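Trans-4-hydroxy-L-proline dehydratase (Clostridioides difficile 70-100-2010, PDB 6VXC) catalyses the radical-based dehydration of trans-4-hydroxy-L-proline to (S)-1-pyrroline-5-carboxylate in the anaerobic breakdown of hydroxyproline. Local coordinates at residues I368-G372 / A446-G450; G372-V376 / K404-F409; S397-K403 / P424-E430; H715-T721 / Y748-H754. One frame throughout, in Å; residues are numbered along the deposited sequence.

Interaction 1: I368-G372 / A446-G450; sequences INPDG and ARLGG
NH2 of Arg-447 gives a hydrogen bond of 2.7 Å to a water that meets the guanidinium at its edge, in plane, and this water in turn donates to Pro-370 O at 3.0 Å. The arginine side chain reaches that water stretched out from CG to NE. On the way its CD passes 3.6 Å from Pro-370 O, and NE comes within 3.7 Å of Gly-372 CA. Asp-371 O lies over the centre of one guanidinium face, so the planar group rests on the turn while its edge is used for hydrogen bonding. Leu-448 meets Pro-370 at about a right angle, its CD2 3.7 Å from the CB of the proline ring. Elsewhere in the contact Ile-368 CD1 touches Arg-447 CG (4.2 Å), and a second water lies 2.8 Å from both Ile-368 O and Arg-447 O. No direct hydrogen bond crosses the contact, which relies on van der Waals packing and water bridges. What meets here is a pair of type I beta turns, Asn-369 to Gly-372 and Ala-446 to Gly-449, one in the loop after strand 362-366 and the other joining helix 443-446 to strand 450-452 in the pyruvate formate-lyase-like fold.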
# COMPACT_ATOMS: atom_id res chain seq x y z
N ILE A 368 -9.05 0.09 19.07
CA ILE A 368 -9.90 -0.63 20.01
C ILE A 368 -9.47 -2.08 20.06
O ILE A 368 -8.88 -2.61 19.12
CB ILE A 368 -11.40 -0.51 19.64
CG1 ILE A 368 -11.64 -1.00 18.20
CG2 ILE A 368 -11.88 0.92 19.78
CD1 ILE A 368 -13.04 -0.87 17.80
N ASN A 369 -9.77 -2.73 21.18
CA ASN A 369 -9.47 -4.14 21.33
C ASN A 369 -10.58 -4.99 20.72
O ASN A 369 -11.60 -4.46 20.26
CB ASN A 369 -9.21 -4.47 22.81
CG ASN A 369 -10.41 -4.22 23.71
OD1 ASN A 369 -11.56 -4.25 23.29
ND2 ASN A 369 -10.13 -3.98 24.99
N PRO A 370 -10.40 -6.31 20.67
CA PRO A 370 -11.42 -7.15 20.05
C PRO A 370 -12.79 -7.03 20.69
O PRO A 370 -13.79 -7.33 20.02
CB PRO A 370 -10.84 -8.56 20.19
CG PRO A 370 -9.37 -8.33 20.17
CD PRO A 370 -9.17 -7.06 20.95
N ASP A 371 -12.89 -6.56 21.93
CA ASP A 371 -14.19 -6.33 22.56
C ASP A 371 -14.78 -4.97 22.20
O ASP A 371 -15.91 -4.69 22.58
CB ASP A 371 -14.07 -6.44 24.09
CG ASP A 371 -13.83 -7.87 24.56
OD1 ASP A 371 -14.31 -8.80 23.89
OD2 ASP A 371 -13.16 -8.06 25.59
N GLY A 372 -14.05 -4.13 21.47
CA GLY A 372 -14.56 -2.82 21.09
C GLY A 372 -14.28 -1.67 22.04
O GLY A 372 -14.83 -0.58 21.85
N ALA A 446 -15.44 -6.49 12.41
CA ALA A 446 -14.97 -5.14 12.14
C ALA A 446 -14.03 -4.64 13.24
O ALA A 446 -13.08 -3.91 12.96
CB ALA A 446 -16.15 -4.18 11.99
N ARG A 447 -14.27 -5.04 14.50
CA ARG A 447 -13.42 -4.64 15.61
C ARG A 447 -12.00 -5.18 15.48
O ARG A 447 -11.11 -4.72 16.21
CB ARG A 447 -14.04 -5.11 16.93
CG ARG A 447 -15.29 -4.33 17.33
CD ARG A 447 -16.06 -5.04 18.44
NE ARG A 447 -17.19 -4.25 18.91
CZ ARG A 447 -18.27 -4.75 19.51
NH1 ARG A 447 -19.24 -3.93 19.91
NH2 ARG A 447 -18.38 -6.05 19.73
N LEU A 448 -11.77 -6.14 14.60
CA LEU A 448 -10.42 -6.64 14.37
C LEU A 448 -9.73 -5.92 13.22
O LEU A 448 -8.57 -6.21 12.92
CB LEU A 448 -10.46 -8.16 14.10
CG LEU A 448 -11.16 -9.00 15.17
CD1 LEU A 448 -11.31 -10.49 14.79
CD2 LEU A 448 -10.46 -8.88 16.52
N GLY A 449 -10.40 -4.95 12.60
CA GLY A 449 -9.93 -4.36 11.36
C GLY A 449 -9.12 -3.08 11.53
O GLY A 449 -8.85 -2.61 12.63
N GLY A 450 -8.77 -2.51 10.40
CA GLY A 450 -7.95 -1.33 10.39
C GLY A 450 -7.65 -0.92 8.96
O GLY A 450 -8.41 -1.25 8.05
O HOH W 1 -8.90 -5.19 17.93
O HOH W 2 -16.71 -8.13 19.89

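Interaction 2: G372-V376 / K404-F409; sequences GQDGV and KTPQKF
Lys-404 starts with CB against Asp-374 CB, and from there its methylene chain runs extended along the backbone from Gly-372 to Asp-374. CD passes Gly-372 O and the Asp-374 backbone N. CE then approaches Gly-372 O to 3.2 Å and, on the Gln-373 side, OE1 of that residue to 3.6 Å. Only at the last torsion does the lysine bend (chi4 78°), turning NZ out of the line of the chain to stand 3.4 Å from Gly-372 O. Gln-373 itself folds back at chi2 and crosses the lysine obliquely.

The carboxylate of Asp-374 takes up the next part of the contact. It comes at Pro-406 from the opposite direction, with OD2 3.4 Å from the ring carbon CD. OD1 accepts the backbone N-H of Val-376 at 2.9 Å, the N lying well above the carboxylate plane, which closes an Asx turn. The same OD1 accepts a hydrogen bond from a water at 2.7 Å, and Thr-405 OG1 donates to that water at 2.6 Å while accepting from Ser-402 N. Beyond the turn, Val-376 places CG2 over one face of Phe-409, 3.8 Å from the ring centroid and 18° off the normal, a CH-pi contact.

The chemistry is thus divided. Water and the Asx turn supply two donors to OD1 of the aspartate, with no clear direct hydrogen bond across the contact, the lysine contributes mainly its hydrocarbon chain, and the valine-phenylalanine contact continues into the apolar layer formed with Leu-384, Val-399 and Ile-401.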
# COMPACT_ATOMS: atom_id res chain seq x y z
N GLY A 372 -14.05 -4.13 21.47
CA GLY A 372 -14.56 -2.82 21.09
C GLY A 372 -14.28 -1.67 22.04
O GLY A 372 -14.83 -0.58 21.85
N GLN A 373 -13.50 -1.88 23.09
CA GLN A 373 -13.15 -0.82 24.02
C GLN A 373 -11.72 -0.33 23.75
O GLN A 373 -10.97 -0.93 22.98
CB GLN A 373 -13.32 -1.33 25.47
CG GLN A 373 -14.80 -1.66 25.82
CD GLN A 373 -15.75 -0.44 25.71
OE1 GLN A 373 -15.36 0.70 25.98
NE2 GLN A 373 -17.00 -0.69 25.30
N ASP A 374 -11.35 0.78 24.40
CA ASP A 374 -10.05 1.41 24.22
C ASP A 374 -8.92 0.39 24.20
O ASP A 374 -8.76 -0.40 25.13
CB ASP A 374 -9.81 2.44 25.34
CG ASP A 374 -8.37 2.94 25.37
OD1 ASP A 374 -7.70 2.94 24.31
OD2 ASP A 374 -7.91 3.34 26.47
N GLY A 375 -8.13 0.40 23.12
CA GLY A 375 -7.07 -0.57 22.91
C GLY A 375 -5.67 -0.12 23.26
O GLY A 375 -4.73 -0.91 23.16
N VAL A 376 -5.49 1.14 23.66
CA VAL A 376 -4.17 1.60 24.07
C VAL A 376 -3.71 0.78 25.27
O VAL A 376 -4.43 0.64 26.26
CB VAL A 376 -4.20 3.10 24.37
CG1 VAL A 376 -2.92 3.53 25.08
CG2 VAL A 376 -4.39 3.88 23.07
N LYS A 404 -12.62 6.78 22.10
CA LYS A 404 -12.25 6.12 23.35
C LYS A 404 -10.76 6.22 23.67
O LYS A 404 -10.36 5.78 24.76
CB LYS A 404 -12.64 4.64 23.31
CG LYS A 404 -14.11 4.33 22.94
CD LYS A 404 -14.26 2.82 22.89
CE LYS A 404 -15.71 2.34 22.84
NZ LYS A 404 -16.27 2.48 21.50
N THR A 405 -9.96 6.78 22.78
CA THR A 405 -8.51 6.84 22.93
C THR A 405 -8.13 7.92 23.94
O THR A 405 -8.62 9.04 23.85
CB THR A 405 -7.86 7.16 21.57
OG1 THR A 405 -8.16 6.13 20.63
CG2 THR A 405 -6.33 7.34 21.72
N PRO A 406 -7.24 7.63 24.88
CA PRO A 406 -6.80 8.67 25.83
C PRO A 406 -6.09 9.81 25.11
O PRO A 406 -5.37 9.60 24.14
CB PRO A 406 -5.87 7.91 26.78
CG PRO A 406 -6.27 6.46 26.62
CD PRO A 406 -6.71 6.30 25.22
N GLN A 407 -6.36 11.03 25.57
CA GLN A 407 -5.72 12.19 24.95
C GLN A 407 -4.20 12.11 25.03
O GLN A 407 -3.51 12.57 24.13
CB GLN A 407 -6.24 13.48 25.59
CG GLN A 407 -5.85 14.74 24.81
CD GLN A 407 -6.66 14.93 23.55
OE1 GLN A 407 -7.41 14.05 23.14
NE2 GLN A 407 -6.52 16.10 22.93
N LYS A 408 -3.67 11.50 26.09
CA LYS A 408 -2.22 11.36 26.20
C LYS A 408 -1.63 10.59 25.02
O LYS A 408 -0.56 10.93 24.51
CB LYS A 408 -1.85 10.66 27.51
CG LYS A 408 -0.37 10.33 27.65
CD LYS A 408 -0.06 9.63 28.98
CE LYS A 408 1.40 9.19 29.05
NZ LYS A 408 1.65 8.29 30.20
N PHE A 409 -2.33 9.54 24.57
CA PHE A 409 -1.83 8.76 23.44
C PHE A 409 -1.84 9.60 22.17
O PHE A 409 -0.85 9.65 21.44
CB PHE A 409 -2.66 7.49 23.27
CG PHE A 409 -2.22 6.61 22.12
CD1 PHE A 409 -1.16 5.73 22.27
CD2 PHE A 409 -2.86 6.68 20.89
CE1 PHE A 409 -0.75 4.92 21.22
CE2 PHE A 409 -2.44 5.87 19.82
CZ PHE A 409 -1.38 4.98 20.00
O HOH W 3 -7.54 3.91 21.78

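Interaction 3: S397-K403 / P424-E430; sequences SNVQISK and PAFYNTE
Val-399, Ile-401 and Phe-426 lie side by side on one face of the paired strands, pointing the same way. CG2 of the valine is 3.5 Å from Phe-426 CD2, and Ile-401 CG1 reaches the edge of the same ring. Strands 397-401 and 426-428 run parallel, held by the ladder Val-399 N to Ala-425 O, Tyr-427 N to Val-399 O and Ile-401 N to Tyr-427 O; Thr-429 N to Ile-401 O carries the bonding on to the first turn of the helix.

The face with Gln-400 and Tyr-427 is polar. Beside them Asn-398 slants past the edge of Tyr-427, its amide plane 88° from the ring, with CB 3.4 Å from CE2. Its OD1 accepts the N-H of Ala-425 at 2.8 Å, tilted 24° from the carbonyl plane. Gln-400 and Thr-429 meet at about a right angle: OG1 donates to OE1 at 2.8 Å, in the carbonyl plane and on a lone pair. Glu-430, bent at chi2 (72°), curls back to take Ser-402 OG on OE2 at 2.8 Å and Lys-403 N on OE1 at 2.9 Å, both on the syn sides of the carboxylate.

Tyr-427 OH hydrogen-bonds to the backbone O of Cys-454, the probable cysteine radical site, and to Asn-362 ND2. Both ends of the Asn-398 and Gln-400 amides are hydrogen-bonded, Gln-400 NE2 to Asn-364 OD1 and Gly-449 O, which fixes their rotation, and the bridging carboxylate, bound by two donors, would probably be stabilised as the anion.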
# COMPACT_ATOMS: atom_id res chain seq x y z
N SER A 397 4.50 3.14 10.42
CA SER A 397 3.99 3.02 11.78
C SER A 397 2.98 4.13 12.05
O SER A 397 3.35 5.31 12.15
CB SER A 397 5.14 3.06 12.79
OG SER A 397 4.63 2.98 14.12
N ASN A 398 1.71 3.76 12.18
CA ASN A 398 0.62 4.72 12.26
C ASN A 398 -0.24 4.43 13.49
O ASN A 398 -0.09 3.40 14.15
CB ASN A 398 -0.24 4.66 10.99
CG ASN A 398 0.58 4.92 9.77
OD1 ASN A 398 1.20 5.96 9.66
ND2 ASN A 398 0.66 3.96 8.89
N VAL A 399 -1.19 5.33 13.75
CA VAL A 399 -2.06 5.21 14.91
C VAL A 399 -3.52 5.24 14.48
O VAL A 399 -3.89 5.92 13.52
CB VAL A 399 -1.75 6.33 15.95
CG1 VAL A 399 -0.30 6.20 16.40
CG2 VAL A 399 -2.06 7.72 15.41
N GLN A 400 -4.33 4.43 15.17
CA GLN A 400 -5.78 4.52 15.12
C GLN A 400 -6.25 5.32 16.32
O GLN A 400 -5.95 4.98 17.47
CB GLN A 400 -6.42 3.13 15.14
CG GLN A 400 -6.70 2.53 13.77
CD GLN A 400 -7.66 1.34 13.84
OE1 GLN A 400 -8.72 1.43 14.45
NE2 GLN A 400 -7.26 0.21 13.26
N ILE A 401 -7.01 6.37 16.05
CA ILE A 401 -7.53 7.25 17.07
C ILE A 401 -9.03 7.02 17.13
O ILE A 401 -9.72 7.16 16.13
CB ILE A 401 -7.21 8.72 16.76
CG1 ILE A 401 -5.69 8.94 16.64
CG2 ILE A 401 -7.86 9.64 17.78
CD1 ILE A 401 -4.86 8.48 17.84
N SER A 402 -9.51 6.64 18.31
CA SER A 402 -10.92 6.44 18.63
C SER A 402 -11.39 7.55 19.55
O SER A 402 -10.60 8.17 20.26
CB SER A 402 -11.12 5.07 19.30
OG SER A 402 -12.39 4.94 19.93
N LYS A 403 -12.71 7.77 19.56
CA LYS A 403 -13.31 8.60 20.61
C LYS A 403 -12.99 8.05 22.00
O LYS A 403 -13.09 8.79 22.98
CB LYS A 403 -14.82 8.68 20.41
CG LYS A 403 -15.50 7.34 20.57
CD LYS A 403 -16.99 7.41 20.31
CE LYS A 403 -17.64 6.05 20.58
NZ LYS A 403 -19.12 6.07 20.43
N PRO A 424 3.58 9.47 12.59
CA PRO A 424 2.53 8.56 12.13
C PRO A 424 1.42 9.31 11.40
O PRO A 424 1.20 10.49 11.68
CB PRO A 424 1.98 7.98 13.44
CG PRO A 424 2.09 9.18 14.40
CD PRO A 424 3.40 9.86 14.00
N ALA A 425 0.73 8.63 10.49
CA ALA A 425 -0.56 9.10 10.03
C ALA A 425 -1.62 8.74 11.08
O ALA A 425 -1.42 7.85 11.91
CB ALA A 425 -0.93 8.49 8.68
N PHE A 426 -2.76 9.40 10.99
CA PHE A 426 -3.87 9.22 11.93
C PHE A 426 -5.08 8.66 11.19
O PHE A 426 -5.47 9.20 10.15
CB PHE A 426 -4.22 10.55 12.61
CG PHE A 426 -3.06 11.21 13.33
CD1 PHE A 426 -2.15 12.01 12.63
CD2 PHE A 426 -2.88 11.05 14.69
CE1 PHE A 426 -1.08 12.61 13.29
CE2 PHE A 426 -1.83 11.65 15.34
CZ PHE A 426 -0.92 12.43 14.65
N TYR A 427 -5.68 7.60 11.74
CA TYR A 427 -6.87 6.97 11.17
C TYR A 427 -8.00 6.97 12.20
O TYR A 427 -7.76 6.75 13.39
CB TYR A 427 -6.60 5.51 10.74
CG TYR A 427 -5.48 5.35 9.75
CD1 TYR A 427 -5.66 5.68 8.41
CD2 TYR A 427 -4.24 4.85 10.14
CE1 TYR A 427 -4.64 5.55 7.49
CE2 TYR A 427 -3.21 4.71 9.24
CZ TYR A 427 -3.42 5.06 7.91
OH TYR A 427 -2.39 4.91 7.02
N ASN A 428 -9.22 7.18 11.71
CA ASN A 428 -10.42 7.30 12.55
C ASN A 428 -11.01 5.91 12.79
O ASN A 428 -11.63 5.33 11.90
CB ASN A 428 -11.43 8.23 11.89
CG ASN A 428 -12.68 8.44 12.72
OD1 ASN A 428 -12.90 7.75 13.71
ND2 ASN A 428 -13.50 9.42 12.33
N THR A 429 -10.84 5.40 14.01
CA THR A 429 -11.34 4.07 14.34
C THR A 429 -12.84 3.94 14.10
O THR A 429 -13.30 2.92 13.57
CB THR A 429 -11.01 3.72 15.79
OG1 THR A 429 -9.59 3.63 15.96
CG2 THR A 429 -11.69 2.42 16.22
N GLU A 430 -13.61 4.95 14.48
CA GLU A 430 -15.06 4.85 14.28
C GLU A 430 -15.42 4.84 12.80
O GLU A 430 -16.37 4.16 12.42
CB GLU A 430 -15.81 5.96 15.01
CG GLU A 430 -16.04 5.61 16.49
CD GLU A 430 -14.76 5.67 17.29
OE1 GLU A 430 -14.16 6.76 17.30
OE2 GLU A 430 -14.32 4.64 17.86
O HOH W 4 -11.69 9.26 16.41

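Interaction 4: H715-T721 / Y748-H754; sequences HIKTGGT and YFNMDGH
The imidazole of His-715 lies with one face against Gly-753, whose CA stands 4.0 Å from the ring centroid and 16° off the normal; the backbone N of His-754 sits over the same face. Tyr-748 turns an edge to the face of His-715 in an offset edge-to-face pair, centroids 5.9 Å apart and planes at 89°. Because Gly-753 CA also lies over a face of the tyrosine ring, the glycine is tucked into the angle between the two rings. Thr-721 OG1 lies in the plane of the His-715 ring, 2.9 Å from ND1, in a hydrogen bond whose donor could be either; NE2 bonds to Cys-710 O. With both nitrogens bonded, the ring rotation is fixed. A water 2.8 Å from Thr-721 OG1 and 2.8 Å from Tyr-748 OH ties the hydroxyls together.

With its ring trans to the backbone N (chi1 176°), His-754 reaches across to the glycine-rich loop. Gly-720 CA presses over one face, 3.5 Å from the centroid, and Thr-721 O comes 3.2 Å from CD2 at the edge. ND1 of this histidine is bonded to Glu-435 OE2 and NE2 to Val-455 O, next to the residues inferred to be catalytic.

Helix 734-750 ends here in a Schellman motif with Asp-752 as its C-prime residue, just before strand 755-759. The loop 715-721, between helix 703-711 and strand 724-726, packs against that helix end, with helix 429-438 touching both Ile-716 and His-754.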
# COMPACT_ATOMS: atom_id res chain seq x y z
N HIS A 715 -17.19 9.44 3.80
CA HIS A 715 -16.11 8.49 4.01
C HIS A 715 -16.62 7.09 4.34
O HIS A 715 -15.98 6.10 3.98
CB HIS A 715 -15.18 8.99 5.11
CG HIS A 715 -14.65 10.36 4.83
ND1 HIS A 715 -13.46 10.57 4.18
CD2 HIS A 715 -15.18 11.59 5.06
CE1 HIS A 715 -13.28 11.87 4.01
NE2 HIS A 715 -14.30 12.51 4.54
N ILE A 716 -17.78 6.99 4.98
CA ILE A 716 -18.25 5.68 5.43
C ILE A 716 -18.54 4.76 4.24
O ILE A 716 -18.45 3.54 4.37
CB ILE A 716 -19.48 5.82 6.33
CG1 ILE A 716 -19.19 6.78 7.49
CG2 ILE A 716 -19.93 4.45 6.83
CD1 ILE A 716 -17.90 6.50 8.18
N LYS A 717 -18.88 5.33 3.09
CA LYS A 717 -19.18 4.57 1.87
C LYS A 717 -17.94 4.19 1.07
O LYS A 717 -18.09 3.64 -0.02
CB LYS A 717 -20.13 5.37 0.99
CG LYS A 717 -21.52 5.52 1.58
CD LYS A 717 -22.43 6.33 0.67
CE LYS A 717 -23.81 6.48 1.31
NZ LYS A 717 -24.68 7.40 0.53
N THR A 718 -16.74 4.47 1.56
CA THR A 718 -15.50 4.13 0.88
C THR A 718 -14.73 3.07 1.66
O THR A 718 -15.07 2.72 2.79
CB THR A 718 -14.60 5.35 0.71
OG1 THR A 718 -13.98 5.65 1.97
CG2 THR A 718 -15.37 6.58 0.20
N GLY A 719 -13.66 2.59 1.04
CA GLY A 719 -12.66 1.81 1.74
C GLY A 719 -11.46 2.65 2.12
O GLY A 719 -10.34 2.14 2.17
N GLY A 720 -11.67 3.96 2.32
CA GLY A 720 -10.61 4.84 2.77
C GLY A 720 -10.31 6.01 1.85
O GLY A 720 -10.40 5.89 0.62
N THR A 721 -9.95 7.16 2.44
CA THR A 721 -9.58 8.36 1.71
C THR A 721 -8.30 8.93 2.33
O THR A 721 -8.06 8.77 3.53
CB THR A 721 -10.66 9.44 1.77
OG1 THR A 721 -10.84 9.84 3.13
CG2 THR A 721 -11.99 8.94 1.18
N TYR A 748 -11.76 16.74 12.82
CA TYR A 748 -12.01 16.04 11.57
C TYR A 748 -12.69 14.71 11.84
O TYR A 748 -13.70 14.38 11.21
CB TYR A 748 -10.69 15.83 10.82
CG TYR A 748 -10.85 15.26 9.42
CD1 TYR A 748 -11.87 15.70 8.57
CD2 TYR A 748 -9.97 14.30 8.93
CE1 TYR A 748 -12.00 15.19 7.28
CE2 TYR A 748 -10.09 13.78 7.65
CZ TYR A 748 -11.11 14.22 6.82
OH TYR A 748 -11.25 13.71 5.54
N PHE A 749 -12.18 13.95 12.81
CA PHE A 749 -12.73 12.62 13.07
C PHE A 749 -14.11 12.70 13.70
O PHE A 749 -14.95 11.82 13.48
CB PHE A 749 -11.76 11.81 13.94
CG PHE A 749 -10.48 11.39 13.24
CD1 PHE A 749 -10.25 11.73 11.92
CD2 PHE A 749 -9.52 10.66 13.92
CE1 PHE A 749 -9.07 11.35 11.28
CE2 PHE A 749 -8.34 10.27 13.30
CZ PHE A 749 -8.12 10.62 11.97
N ASN A 750 -14.39 13.78 14.44
CA ASN A 750 -15.73 13.93 14.96
C ASN A 750 -16.74 14.14 13.85
O ASN A 750 -17.92 13.87 14.06
CB ASN A 750 -15.80 15.11 15.95
CG ASN A 750 -16.94 14.95 16.93
OD1 ASN A 750 -16.94 14.02 17.74
ND2 ASN A 750 -17.93 15.82 16.84
N MET A 751 -16.31 14.62 12.68
CA MET A 751 -17.16 14.72 11.50
C MET A 751 -17.07 13.48 10.61
O MET A 751 -17.55 13.53 9.47
CB MET A 751 -16.80 15.96 10.69
CG MET A 751 -17.00 17.27 11.43
SD MET A 751 -16.63 18.72 10.43
CE MET A 751 -14.87 18.65 10.22
N ASP A 752 -16.45 12.41 11.10
CA ASP A 752 -16.31 11.12 10.42
C ASP A 752 -15.33 11.14 9.25
O ASP A 752 -15.42 10.30 8.36
CB ASP A 752 -17.69 10.61 9.97
CG ASP A 752 -18.57 10.24 11.14
OD1 ASP A 752 -18.01 9.79 12.17
OD2 ASP A 752 -19.79 10.44 11.07
N GLY A 753 -14.37 12.06 9.25
CA GLY A 753 -13.25 11.95 8.34
C GLY A 753 -12.46 10.69 8.61
O GLY A 753 -12.44 10.18 9.72
N HIS A 754 -11.85 10.16 7.56
CA HIS A 754 -11.19 8.86 7.61
C HIS A 754 -9.74 8.92 8.08
O HIS A 754 -9.30 8.08 8.87
CB HIS A 754 -11.26 8.21 6.21
CG HIS A 754 -10.53 6.92 6.12
ND1 HIS A 754 -11.04 5.73 6.60
CD2 HIS A 754 -9.31 6.62 5.61
CE1 HIS A 754 -10.18 4.76 6.38
NE2 HIS A 754 -9.11 5.27 5.79
O HOH W 5 -9.72 11.43 5.09

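How the interactions relate
Interactions 1, 2 and 3 interlock along the chain. Segments 368-372 and 372-376 share Gly-372, interaction 3 is nested in the loop closed by interaction 1, and interactions 2 and 3 alternate; their centres are about 10 to 13 Å apart. Interaction 3 pairs the two parallel strands of a beta-alpha-beta unit whose helix 407-418 begins in interaction 2. Interaction 4 follows later, in the glycine radical region, yet its centre is only about 11 Å from interaction 3. Asn-428 bonds to the backbone of Gly-753 and His-754 there, and strand 755-759 joins the same five-stranded mixed sheet. The sheet thus unites both regions beside the probable active-site Cys-454 and Glu-456.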